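Local coordinates for protein ornithine decarboxylase (Entamoeba histolytica, PDB 4AIB) that probably catalyses the pyridoxal 5'-phosphate-dependent decarboxylation of L-ornithine to putrescine, the step that feeds polyamine synthesis, working as a homodimer, at residues G74-L80 against D95-Q100; L80-K84 against E110-I116; L179-H185 against P217-G223. All coordinates share one frame; numbering follows the deposited sequence.

In the fold
Contacts 1 and 3 each join neighbouring strands of one parallel barrel sheet, with centres about 13 Å apart. Contact 2 lies one layer outward, between helices, its centre about 9 Å from that of contact 1; the two share Leu80 and touch, for Ile83 of contact 2 packs on Cys77 and Tyr98 of contact 1. Contacts 2 and 3 are about 20 Å apart, centre to centre. Lys57, the predicted attachment site of the cofactor, which is not bound to it here, has its side chain about 4 Å from that of Ala78 in contact 1 and about 9 Å from that of His185 in contact 3.

Contact 1 (G74-L80 against D95-Q100); sequences GFDCASL and DITYSQ
Cys77 meets Ile96 where strands 74-77 and 96-98 run side by side in a beta-alpha-beta crossover of the TIM-barrel domain, linked by helix 80-88. On the side facing that helix, Cys77 SG rests on Ile96 CG2 at 3.7 Å, and the isoleucine's other branch, CG1, lies 4.1 Å from Phe75 CB. Tyr98 turns the edge of its ring to the carbonyls of the 74-80 segment: CD1 approaches Cys77 O, and CE1 comes to 3.2 Å from Ala78 O. Ile83 of the helix packs on both Cys77 and Tyr98. On the opposite, polar side, the Asp76 carboxylate (CG anti to the backbone N, chi1 -166°) reaches across to the Ser99 hydroxyl, whose OG lies 2.9 Å from both OD1 and OD2 of Asp76, a weak approach that singles out neither. The backbones pair in parallel, as in Thr97 N to Phe75 O at 2.8 Å, and the pairing weakens at Ser99 N to Cys77 O. Ala78 and Gln100 also pack on Cys334 of the second subunit, the predicted proton donor. Gln100, bent at its second torsion, returns NE2 to Ala78 O at 3.2 Å, the oxygen lying in the amide plane, the nitrogen 37° out of the carbonyl plane.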
loop_
_atom_site.group_PDB
_atom_site.type_symbol
_atom_site.label_atom_id
_atom_site.label_comp_id
_atom_site.label_asym_id
_atom_site.label_seq_id
_atom_site.Cartn_x
_atom_site.Cartn_y
_atom_site.Cartn_z
ATOM N N GLY A 74 1.633 -26.846 -3.501
ATOM C CA GLY A 74 0.446 -26.435 -4.247
ATOM C C GLY A 74 0.399 -24.924 -4.367
ATOM O O GLY A 74 1.352 -24.235 -3.990
ATOM N N PHE A 75 -0.706 -24.398 -4.884
ATOM C CA PHE A 75 -0.815 -22.959 -5.110
ATOM C C PHE A 75 -2.139 -22.366 -4.654
ATOM O O PHE A 75 -3.211 -22.844 -5.023
ATOM C CB PHE A 75 -0.544 -22.622 -6.577
ATOM C CG PHE A 75 0.856 -22.934 -7.013
ATOM C CD1 PHE A 75 1.892 -22.045 -6.754
ATOM C CD2 PHE A 75 1.144 -24.127 -7.670
ATOM C CE1 PHE A 75 3.188 -22.335 -7.148
ATOM C CE2 PHE A 75 2.438 -24.421 -8.069
ATOM C CZ PHE A 75 3.459 -23.523 -7.807
ATOM N N ASP A 76 -2.036 -21.314 -3.847
ATOM C CA ASP A 76 -3.189 -20.605 -3.314
ATOM C C ASP A 76 -3.314 -19.243 -3.993
ATOM O O ASP A 76 -2.536 -18.325 -3.722
ATOM C CB ASP A 76 -3.042 -20.440 -1.801
ATOM C CG ASP A 76 -4.327 -20.016 -1.138
ATOM O OD1 ASP A 76 -5.315 -20.771 -1.232
ATOM O OD2 ASP A 76 -4.353 -18.925 -0.530
ATOM N N CYS A 77 -4.294 -19.119 -4.882
ATOM C CA CYS A 77 -4.441 -17.913 -5.690
ATOM C C CYS A 77 -5.703 -17.132 -5.341
ATOM O O CYS A 77 -6.802 -17.690 -5.299
ATOM C CB CYS A 77 -4.410 -18.265 -7.177
ATOM S SG CYS A 77 -2.908 -19.135 -7.685
ATOM N N ALA A 78 -5.524 -15.837 -5.092
ATOM C CA ALA A 78 -6.616 -14.951 -4.692
ATOM C C ALA A 78 -7.291 -14.284 -5.888
ATOM O O ALA A 78 -8.503 -14.065 -5.879
ATOM C CB ALA A 78 -6.113 -13.901 -3.712
ATOM N N SER A 79 -6.501 -13.960 -6.910
ATOM C CA SER A 79 -7.008 -13.301 -8.111
ATOM C C SER A 79 -6.728 -14.127 -9.364
ATOM O O SER A 79 -6.042 -15.150 -9.301
ATOM C CB SER A 79 -6.393 -11.905 -8.250
ATOM O OG SER A 79 -4.991 -11.981 -8.448
ATOM N N LEU A 80 -7.264 -13.674 -10.497
ATOM C CA LEU A 80 -7.018 -14.306 -11.794
ATOM C C LEU A 80 -5.566 -14.130 -12.242
ATOM O O LEU A 80 -4.996 -15.019 -12.879
ATOM C CB LEU A 80 -7.979 -13.746 -12.852
ATOM C CG LEU A 80 -7.879 -14.213 -14.310
ATOM C CD1 LEU A 80 -8.187 -15.698 -14.456
ATOM C CD2 LEU A 80 -8.806 -13.386 -15.188
ATOM N N ASP A 95 -3.292 -28.370 -9.081
ATOM C CA ASP A 95 -2.535 -27.983 -7.891
ATOM C C ASP A 95 -2.968 -26.619 -7.352
ATOM O O ASP A 95 -2.630 -26.255 -6.223
ATOM C CB ASP A 95 -1.032 -27.975 -8.192
ATOM C CG ASP A 95 -0.502 -29.345 -8.587
ATOM O OD1 ASP A 95 -0.894 -30.350 -7.955
ATOM O OD2 ASP A 95 0.319 -29.412 -9.527
ATOM N N ILE A 96 -3.717 -25.876 -8.165
ATOM C CA ILE A 96 -4.172 -24.531 -7.815
ATOM C C ILE A 96 -5.524 -24.567 -7.098
ATOM O O ILE A 96 -6.414 -25.336 -7.465
ATOM C CB ILE A 96 -4.272 -23.631 -9.071
ATOM C CG1 ILE A 96 -2.935 -23.602 -9.821
ATOM C CG2 ILE A 96 -4.710 -22.218 -8.700
ATOM C CD1 ILE A 96 -3.015 -23.026 -11.221
ATOM N N THR A 97 -5.662 -23.738 -6.066
ATOM C CA THR A 97 -6.953 -23.524 -5.413
ATOM C C THR A 97 -7.328 -22.036 -5.418
ATOM O O THR A 97 -6.639 -21.204 -4.827
ATOM C CB THR A 97 -7.016 -24.140 -3.989
ATOM O OG1 THR A 97 -8.206 -23.696 -3.323
ATOM C CG2 THR A 97 -5.795 -23.762 -3.150
ATOM N N TYR A 98 -8.417 -21.711 -6.109
ATOM C CA TYR A 98 -8.874 -20.329 -6.234
ATOM C C TYR A 98 -9.509 -19.853 -4.927
ATOM O O TYR A 98 -10.733 -19.872 -4.770
ATOM C CB TYR A 98 -9.836 -20.191 -7.422
ATOM C CG TYR A 98 -10.153 -18.768 -7.846
ATOM C CD1 TYR A 98 -9.408 -17.685 -7.372
ATOM C CD2 TYR A 98 -11.178 -18.511 -8.753
ATOM C CE1 TYR A 98 -9.696 -16.389 -7.769
ATOM C CE2 TYR A 98 -11.469 -17.218 -9.160
ATOM C CZ TYR A 98 -10.728 -16.162 -8.665
ATOM O OH TYR A 98 -11.011 -14.877 -9.064
ATOM N N SER A 99 -8.656 -19.430 -3.996
ATOM C CA SER A 99 -9.086 -19.000 -2.668
ATOM C C SER A 99 -9.558 -17.548 -2.660
ATOM O O SER A 99 -8.834 -16.641 -2.240
ATOM C CB SER A 99 -7.969 -19.209 -1.641
ATOM O OG SER A 99 -6.835 -18.415 -1.944
ATOM N N GLN A 100 -10.779 -17.341 -3.138
ATOM C CA GLN A 100 -11.411 -16.032 -3.102
ATOM C C GLN A 100 -12.880 -16.204 -2.747
ATOM O O GLN A 100 -13.642 -16.825 -3.493
ATOM C CB GLN A 100 -11.239 -15.305 -4.441
ATOM C CG GLN A 100 -11.842 -13.906 -4.496
ATOM C CD GLN A 100 -11.340 -12.991 -3.393
ATOM O OE1 GLN A 100 -12.127 -12.462 -2.607
ATOM N NE2 GLN A 100 -10.025 -12.801 -3.326
#

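Contact 2 (L80-K84 against E110-I116); sequences LNEIK and EASHLGI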
loop_
_atom_site.group_PDB
_atom_site.type_symbol
_atom_site.label_atom_id
_atom_site.label_comp_id
_atom_site.label_asym_id
_atom_site.label_seq_id
_atom_site.Cartn_x
_atom_site.Cartn_y
_atom_site.Cartn_z
ATOM N N LEU A 80 -7.264 -13.674 -10.497
ATOM C CA LEU A 80 -7.018 -14.306 -11.794
ATOM C C LEU A 80 -5.566 -14.130 -12.242
ATOM O O LEU A 80 -4.996 -15.019 -12.879
ATOM C CB LEU A 80 -7.979 -13.746 -12.852
ATOM C CG LEU A 80 -7.879 -14.213 -14.310
ATOM C CD1 LEU A 80 -8.187 -15.698 -14.456
ATOM C CD2 LEU A 80 -8.806 -13.386 -15.188
ATOM N N ASN A 81 -4.979 -12.983 -11.906
ATOM C CA ASN A 81 -3.575 -12.706 -12.215
ATOM C C ASN A 81 -2.624 -13.683 -11.528
ATOM O O ASN A 81 -1.632 -14.112 -12.124
ATOM C CB ASN A 81 -3.212 -11.262 -11.853
ATOM C CG ASN A 81 -3.703 -10.251 -12.880
ATOM O OD1 ASN A 81 -3.473 -9.051 -12.733
ATOM N ND2 ASN A 81 -4.376 -10.729 -13.923
ATOM N N GLU A 82 -2.940 -14.032 -10.282
ATOM C CA GLU A 82 -2.190 -15.036 -9.528
ATOM C C GLU A 82 -2.391 -16.434 -10.112
ATOM O O GLU A 82 -1.464 -17.245 -10.121
ATOM C CB GLU A 82 -2.592 -15.018 -8.051
ATOM C CG GLU A 82 -2.134 -13.783 -7.291
ATOM C CD GLU A 82 -2.580 -13.775 -5.837
ATOM O OE1 GLU A 82 -2.758 -14.865 -5.248
ATOM O OE2 GLU A 82 -2.746 -12.670 -5.281
ATOM N N ILE A 83 -3.606 -16.701 -10.591
ATOM C CA ILE A 83 -3.930 -17.950 -11.286
ATOM C C ILE A 83 -3.103 -18.078 -12.566
ATOM O O ILE A 83 -2.480 -19.115 -12.814
ATOM C CB ILE A 83 -5.444 -18.044 -11.607
ATOM C CG1 ILE A 83 -6.246 -18.377 -10.345
ATOM C CG2 ILE A 83 -5.716 -19.079 -12.693
ATOM C CD1 ILE A 83 -7.744 -18.218 -10.500
ATOM N N LYS A 84 -3.088 -17.009 -13.362
ATOM C CA LYS A 84 -2.378 -16.993 -14.640
ATOM C C LYS A 84 -0.865 -17.095 -14.474
ATOM O O LYS A 84 -0.200 -17.738 -15.283
ATOM C CB LYS A 84 -2.737 -15.745 -15.453
ATOM C CG LYS A 84 -4.149 -15.755 -16.022
ATOM C CD LYS A 84 -4.341 -14.694 -17.095
ATOM C CE LYS A 84 -3.789 -15.147 -18.439
ATOM N NZ LYS A 84 -3.964 -14.109 -19.493
ATOM N N GLU A 110 -13.295 -17.010 -16.599
ATOM C CA GLU A 110 -11.963 -17.216 -17.175
ATOM C C GLU A 110 -11.192 -18.346 -16.491
ATOM O O GLU A 110 -10.485 -19.109 -17.155
ATOM C CB GLU A 110 -11.158 -15.909 -17.147
ATOM C CG GLU A 110 -9.803 -15.960 -17.849
ATOM C CD GLU A 110 -9.895 -16.204 -19.348
ATOM O OE1 GLU A 110 -10.954 -15.927 -19.953
ATOM O OE2 GLU A 110 -8.893 -16.672 -19.929
ATOM N N ALA A 111 -11.339 -18.451 -15.170
ATOM C CA ALA A 111 -10.700 -19.510 -14.387
ATOM C C ALA A 111 -11.195 -20.896 -14.800
ATOM O O ALA A 111 -10.412 -21.846 -14.868
ATOM C CB ALA A 111 -10.922 -19.283 -12.899
ATOM N N SER A 112 -12.494 -20.997 -15.081
ATOM C CA SER A 112 -13.100 -22.240 -15.552
ATOM C C SER A 112 -12.546 -22.648 -16.918
ATOM O O SER A 112 -12.330 -23.834 -17.174
ATOM C CB SER A 112 -14.623 -22.103 -15.617
ATOM O OG SER A 112 -15.236 -23.332 -15.971
ATOM N N HIS A 113 -12.315 -21.658 -17.780
ATOM C CA HIS A 113 -11.747 -21.886 -19.110
ATOM C C HIS A 113 -10.282 -22.216 -19.053
ATOM O O HIS A 113 -9.764 -22.931 -19.913
ATOM C CB HIS A 113 -11.974 -20.678 -20.014
ATOM C CG HIS A 113 -13.432 -20.374 -20.281
ATOM N ND1 HIS A 113 -14.338 -21.336 -20.539
ATOM C CD2 HIS A 113 -14.116 -19.162 -20.345
ATOM C CE1 HIS A 113 -15.544 -20.773 -20.741
ATOM N NE2 HIS A 113 -15.406 -19.442 -20.626
ATOM N N LEU A 114 -9.600 -21.691 -18.037
ATOM C CA LEU A 114 -8.180 -21.967 -17.831
ATOM C C LEU A 114 -7.934 -23.341 -17.210
ATOM O O LEU A 114 -6.827 -23.874 -17.295
ATOM C CB LEU A 114 -7.529 -20.860 -16.993
ATOM C CG LEU A 114 -6.693 -19.794 -17.718
ATOM C CD1 LEU A 114 -7.283 -19.372 -19.060
ATOM C CD2 LEU A 114 -6.495 -18.583 -16.818
ATOM N N GLY A 115 -8.970 -23.907 -16.595
ATOM C CA GLY A 115 -8.906 -25.263 -16.054
ATOM C C GLY A 115 -8.948 -25.354 -14.540
ATOM O O GLY A 115 -8.705 -26.423 -13.975
ATOM N N ILE A 116 -9.256 -24.236 -13.883
ATOM C CA ILE A 116 -9.354 -24.186 -12.423
ATOM C C ILE A 116 -10.608 -24.925 -11.960
ATOM O O ILE A 116 -11.696 -24.723 -12.506
ATOM C CB ILE A 116 -9.340 -22.729 -11.892
ATOM C CG1 ILE A 116 -8.092 -21.974 -12.385
ATOM C CG2 ILE A 116 -9.450 -22.687 -10.370
ATOM C CD1 ILE A 116 -6.760 -22.612 -12.029
#
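Leu80 lies crosswise to Glu110 and uses both of its methyls: CD1 and CD2 each lie 3.8 Å from Glu110 CG, so the fork grips the glutamate's aliphatic stem. Leu80 CG is anti to the backbone N (chi1 178°), which carries the fork out to helix 105-114, where CD1 also reaches Leu114 CD2. Ile83 makes most of the other apolar contacts. Its CD1 touches Ala111 CB at 4.1 Å, whereas the other branch, CG2, is shared between Leu114 CD2 and Ile116 CD1, the latter at 3.7 Å. These are neighbouring outer helices of the barrel, 80-88 and 105-114, whose short segments run nearly parallel (13°), their axes 10.9 Å apart; Ile116 also reaches inward to Ile96 and Tyr98 on the strand beneath. Among the polar residues, Lys84 contributes its stem, CG lying 3.8 Å from Leu114 CD2, and its NZ remains 5.6 Å from Glu110 OE2, too far for a salt bridge. No hydrogen bond links the two segments. Gly115 leaves the helix with positive phi in a Schellman-like end: Ile116 N bonds to Ala111 O at 2.8 Å, Gly115 N only weakly to Ser112 O, and the Ile116 side chain comes round to face Ile83.

Contact 3 (L179-H185 against P217-G223); sequences LDGVHFH and PYLIDIG
Another beta-alpha-beta crossover of the TIM barrel, made of strand 179-184, helix 194-212 and strand 219-221, brings Val182 beside Ile220 and His183 beside Asp221 in parallel pairing. The entry to this pairing is irregular: Asp180 O accepts from Leu219 N at 2.8 Å and, weakly, from Tyr218 N. The Asp180 side chain, alongside the Tyr218 ring, has its polar partner elsewhere, OD2 bonding to His118. Next to Gly181, whose CA packs on Leu219 O, comes a bent step, Val182 N to Leu219 O at 3.0 Å and 139°. Straighter bonds follow, Asp221 N donating to Val182 O at 2.9 Å and Phe184 N to Asp221 O at 3.0 Å. Val182 and Ile220 lie alongside each other on the side covered by helix 194-212, Ile220 CD1 lying 3.9 Å from Val182 CB. Further along, a first torsion of 65° lays the Phe184 ring beside Ile222, whose CA sits over one face, 3.9 Å from the centroid, in a CH-pi contact. On the other side of the sheet the His183 imidazole and Asp221 carboxylate are nearly perpendicular. The ring presents its edge, ND1 coming 3.4 Å from Asp221 CB, and no hydrogen bond joins the pair. Asp221 OD2 lies near the Glu257 carboxylate, while OD1 accepts from Gly223 N at 3.0 Å in an Asx turn, which implies that Asp221 helps to fix the path of its own chain through Ile222 and Gly223.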
loop_
_atom_site.group_PDB
_atom_site.type_symbol
_atom_site.label_atom_id
_atom_site.label_comp_id
_atom_site.label_asym_id
_atom_site.label_seq_id
_atom_site.Cartn_x
_atom_site.Cartn_y
_atom_site.Cartn_z
ATOM N N LEU A 179 -18.997 -30.507 -3.663
ATOM C CA LEU A 179 -18.325 -30.003 -2.470
ATOM C C LEU A 179 -16.994 -30.718 -2.262
ATOM O O LEU A 179 -16.954 -31.933 -2.040
ATOM C CB LEU A 179 -19.216 -30.160 -1.230
ATOM C CG LEU A 179 -18.713 -29.547 0.084
ATOM C CD1 LEU A 179 -19.044 -28.063 0.168
ATOM C CD2 LEU A 179 -19.294 -30.285 1.278
ATOM N N ASP A 180 -15.907 -29.955 -2.344
ATOM C CA ASP A 180 -14.568 -30.487 -2.117
ATOM C C ASP A 180 -14.295 -30.705 -0.630
ATOM O O ASP A 180 -13.647 -31.683 -0.253
ATOM C CB ASP A 180 -13.507 -29.572 -2.735
ATOM C CG ASP A 180 -13.483 -29.641 -4.256
ATOM O OD1 ASP A 180 -13.932 -30.660 -4.826
ATOM O OD2 ASP A 180 -13.003 -28.676 -4.885
ATOM N N GLY A 181 -14.793 -29.796 0.206
ATOM C CA GLY A 181 -14.652 -29.928 1.653
ATOM C C GLY A 181 -14.787 -28.640 2.441
ATOM O O GLY A 181 -15.580 -27.764 2.092
ATOM N N VAL A 182 -13.999 -28.536 3.510
ATOM C CA VAL A 182 -14.085 -27.422 4.457
ATOM C C VAL A 182 -12.778 -26.624 4.496
ATOM O O VAL A 182 -11.690 -27.188 4.351
ATOM C CB VAL A 182 -14.443 -27.917 5.881
ATOM C CG1 VAL A 182 -14.824 -26.754 6.782
ATOM C CG2 VAL A 182 -15.583 -28.925 5.836
ATOM N N HIS A 183 -12.900 -25.312 4.692
ATOM C CA HIS A 183 -11.758 -24.401 4.762
ATOM C C HIS A 183 -11.919 -23.432 5.902
ATOM O O HIS A 183 -13.022 -22.959 6.169
ATOM C CB HIS A 183 -11.604 -23.658 3.434
ATOM C CG HIS A 183 -10.766 -22.401 3.518
ATOM N ND1 HIS A 183 -9.421 -22.425 3.540
ATOM C CD2 HIS A 183 -11.135 -21.058 3.571
ATOM C CE1 HIS A 183 -8.951 -21.166 3.611
ATOM N NE2 HIS A 183 -10.001 -20.330 3.629
ATOM N N PHE A 184 -10.822 -23.139 6.596
ATOM C CA PHE A 184 -10.816 -22.093 7.621
ATOM C C PHE A 184 -9.496 -21.329 7.641
ATOM O O PHE A 184 -8.433 -21.908 7.418
ATOM C CB PHE A 184 -11.158 -22.654 9.013
ATOM C CG PHE A 184 -10.146 -23.629 9.558
ATOM C CD1 PHE A 184 -9.079 -23.188 10.336
ATOM C CD2 PHE A 184 -10.276 -24.994 9.320
ATOM C CE1 PHE A 184 -8.151 -24.084 10.844
ATOM C CE2 PHE A 184 -9.353 -25.896 9.829
ATOM C CZ PHE A 184 -8.290 -25.440 10.594
ATOM N N HIS A 185 -9.576 -20.026 7.903
ATOM C CA HIS A 185 -8.392 -19.177 7.982
ATOM C C HIS A 185 -8.411 -18.377 9.249
ATOM O O HIS A 185 -9.372 -17.652 9.524
ATOM C CB HIS A 185 -8.310 -18.255 6.768
ATOM C CG HIS A 185 -6.923 -17.715 6.501
ATOM N ND1 HIS A 185 -6.388 -16.705 7.212
ATOM C CD2 HIS A 185 -5.967 -18.079 5.554
ATOM C CE1 HIS A 185 -5.151 -16.437 6.750
ATOM N NE2 HIS A 185 -4.894 -17.280 5.736
ATOM N N PRO A 217 -17.012 -34.924 1.038
ATOM C CA PRO A 217 -15.962 -33.919 1.189
ATOM C C PRO A 217 -14.604 -34.563 1.455
ATOM O O PRO A 217 -14.425 -35.233 2.473
ATOM C CB PRO A 217 -16.420 -33.104 2.412
ATOM C CG PRO A 217 -17.727 -33.692 2.852
ATOM C CD PRO A 217 -17.790 -35.071 2.276
ATOM N N TYR A 218 -13.658 -34.350 0.544
ATOM C CA TYR A 218 -12.354 -35.011 0.614
ATOM C C TYR A 218 -11.191 -34.055 0.898
ATOM O O TYR A 218 -10.036 -34.480 0.963
ATOM C CB TYR A 218 -12.093 -35.801 -0.678
ATOM C CG TYR A 218 -11.718 -34.946 -1.874
ATOM C CD1 TYR A 218 -12.696 -34.292 -2.625
ATOM C CD2 TYR A 218 -10.384 -34.795 -2.255
ATOM C CE1 TYR A 218 -12.354 -33.509 -3.717
ATOM C CE2 TYR A 218 -10.034 -34.013 -3.344
ATOM C CZ TYR A 218 -11.022 -33.375 -4.072
ATOM O OH TYR A 218 -10.674 -32.600 -5.154
ATOM N N LEU A 219 -11.491 -32.770 1.066
ATOM C CA LEU A 219 -10.440 -31.769 1.222
ATOM C C LEU A 219 -10.655 -30.868 2.435
ATOM O O LEU A 219 -11.719 -30.275 2.601
ATOM C CB LEU A 219 -10.306 -30.934 -0.057
ATOM C CG LEU A 219 -9.037 -30.101 -0.278
ATOM C CD1 LEU A 219 -7.797 -30.978 -0.376
ATOM C CD2 LEU A 219 -9.184 -29.252 -1.530
ATOM N N ILE A 220 -9.631 -30.784 3.281
ATOM C CA ILE A 220 -9.643 -29.888 4.434
ATOM C C ILE A 220 -8.485 -28.898 4.320
ATOM O O ILE A 220 -7.312 -29.287 4.359
ATOM C CB ILE A 220 -9.577 -30.661 5.777
ATOM C CG1 ILE A 220 -10.752 -31.648 5.917
ATOM C CG2 ILE A 220 -9.505 -29.708 6.967
ATOM C CD1 ILE A 220 -12.136 -31.025 5.921
ATOM N N ASP A 221 -8.830 -27.623 4.158
ATOM C CA ASP A 221 -7.846 -26.549 4.079
ATOM C C ASP A 221 -7.752 -25.847 5.429
ATOM O O ASP A 221 -8.647 -25.089 5.815
ATOM C CB ASP A 221 -8.215 -25.555 2.973
ATOM C CG ASP A 221 -7.039 -24.691 2.532
ATOM O OD1 ASP A 221 -6.177 -24.350 3.371
ATOM O OD2 ASP A 221 -6.982 -24.345 1.332
ATOM N N ILE A 222 -6.659 -26.105 6.142
ATOM C CA ILE A 222 -6.458 -25.543 7.480
ATOM C C ILE A 222 -6.032 -24.071 7.451
ATOM O O ILE A 222 -5.903 -23.432 8.501
ATOM C CB ILE A 222 -5.486 -26.394 8.333
ATOM C CG1 ILE A 222 -4.108 -26.492 7.667
ATOM C CG2 ILE A 222 -6.076 -27.776 8.585
ATOM C CD1 ILE A 222 -3.010 -26.984 8.587
ATOM N N GLY A 223 -5.820 -23.550 6.244
ATOM C CA GLY A 223 -5.522 -22.136 6.032
ATOM C C GLY A 223 -4.082 -21.753 6.301
ATOM O O GLY A 223 -3.173 -22.578 6.182
#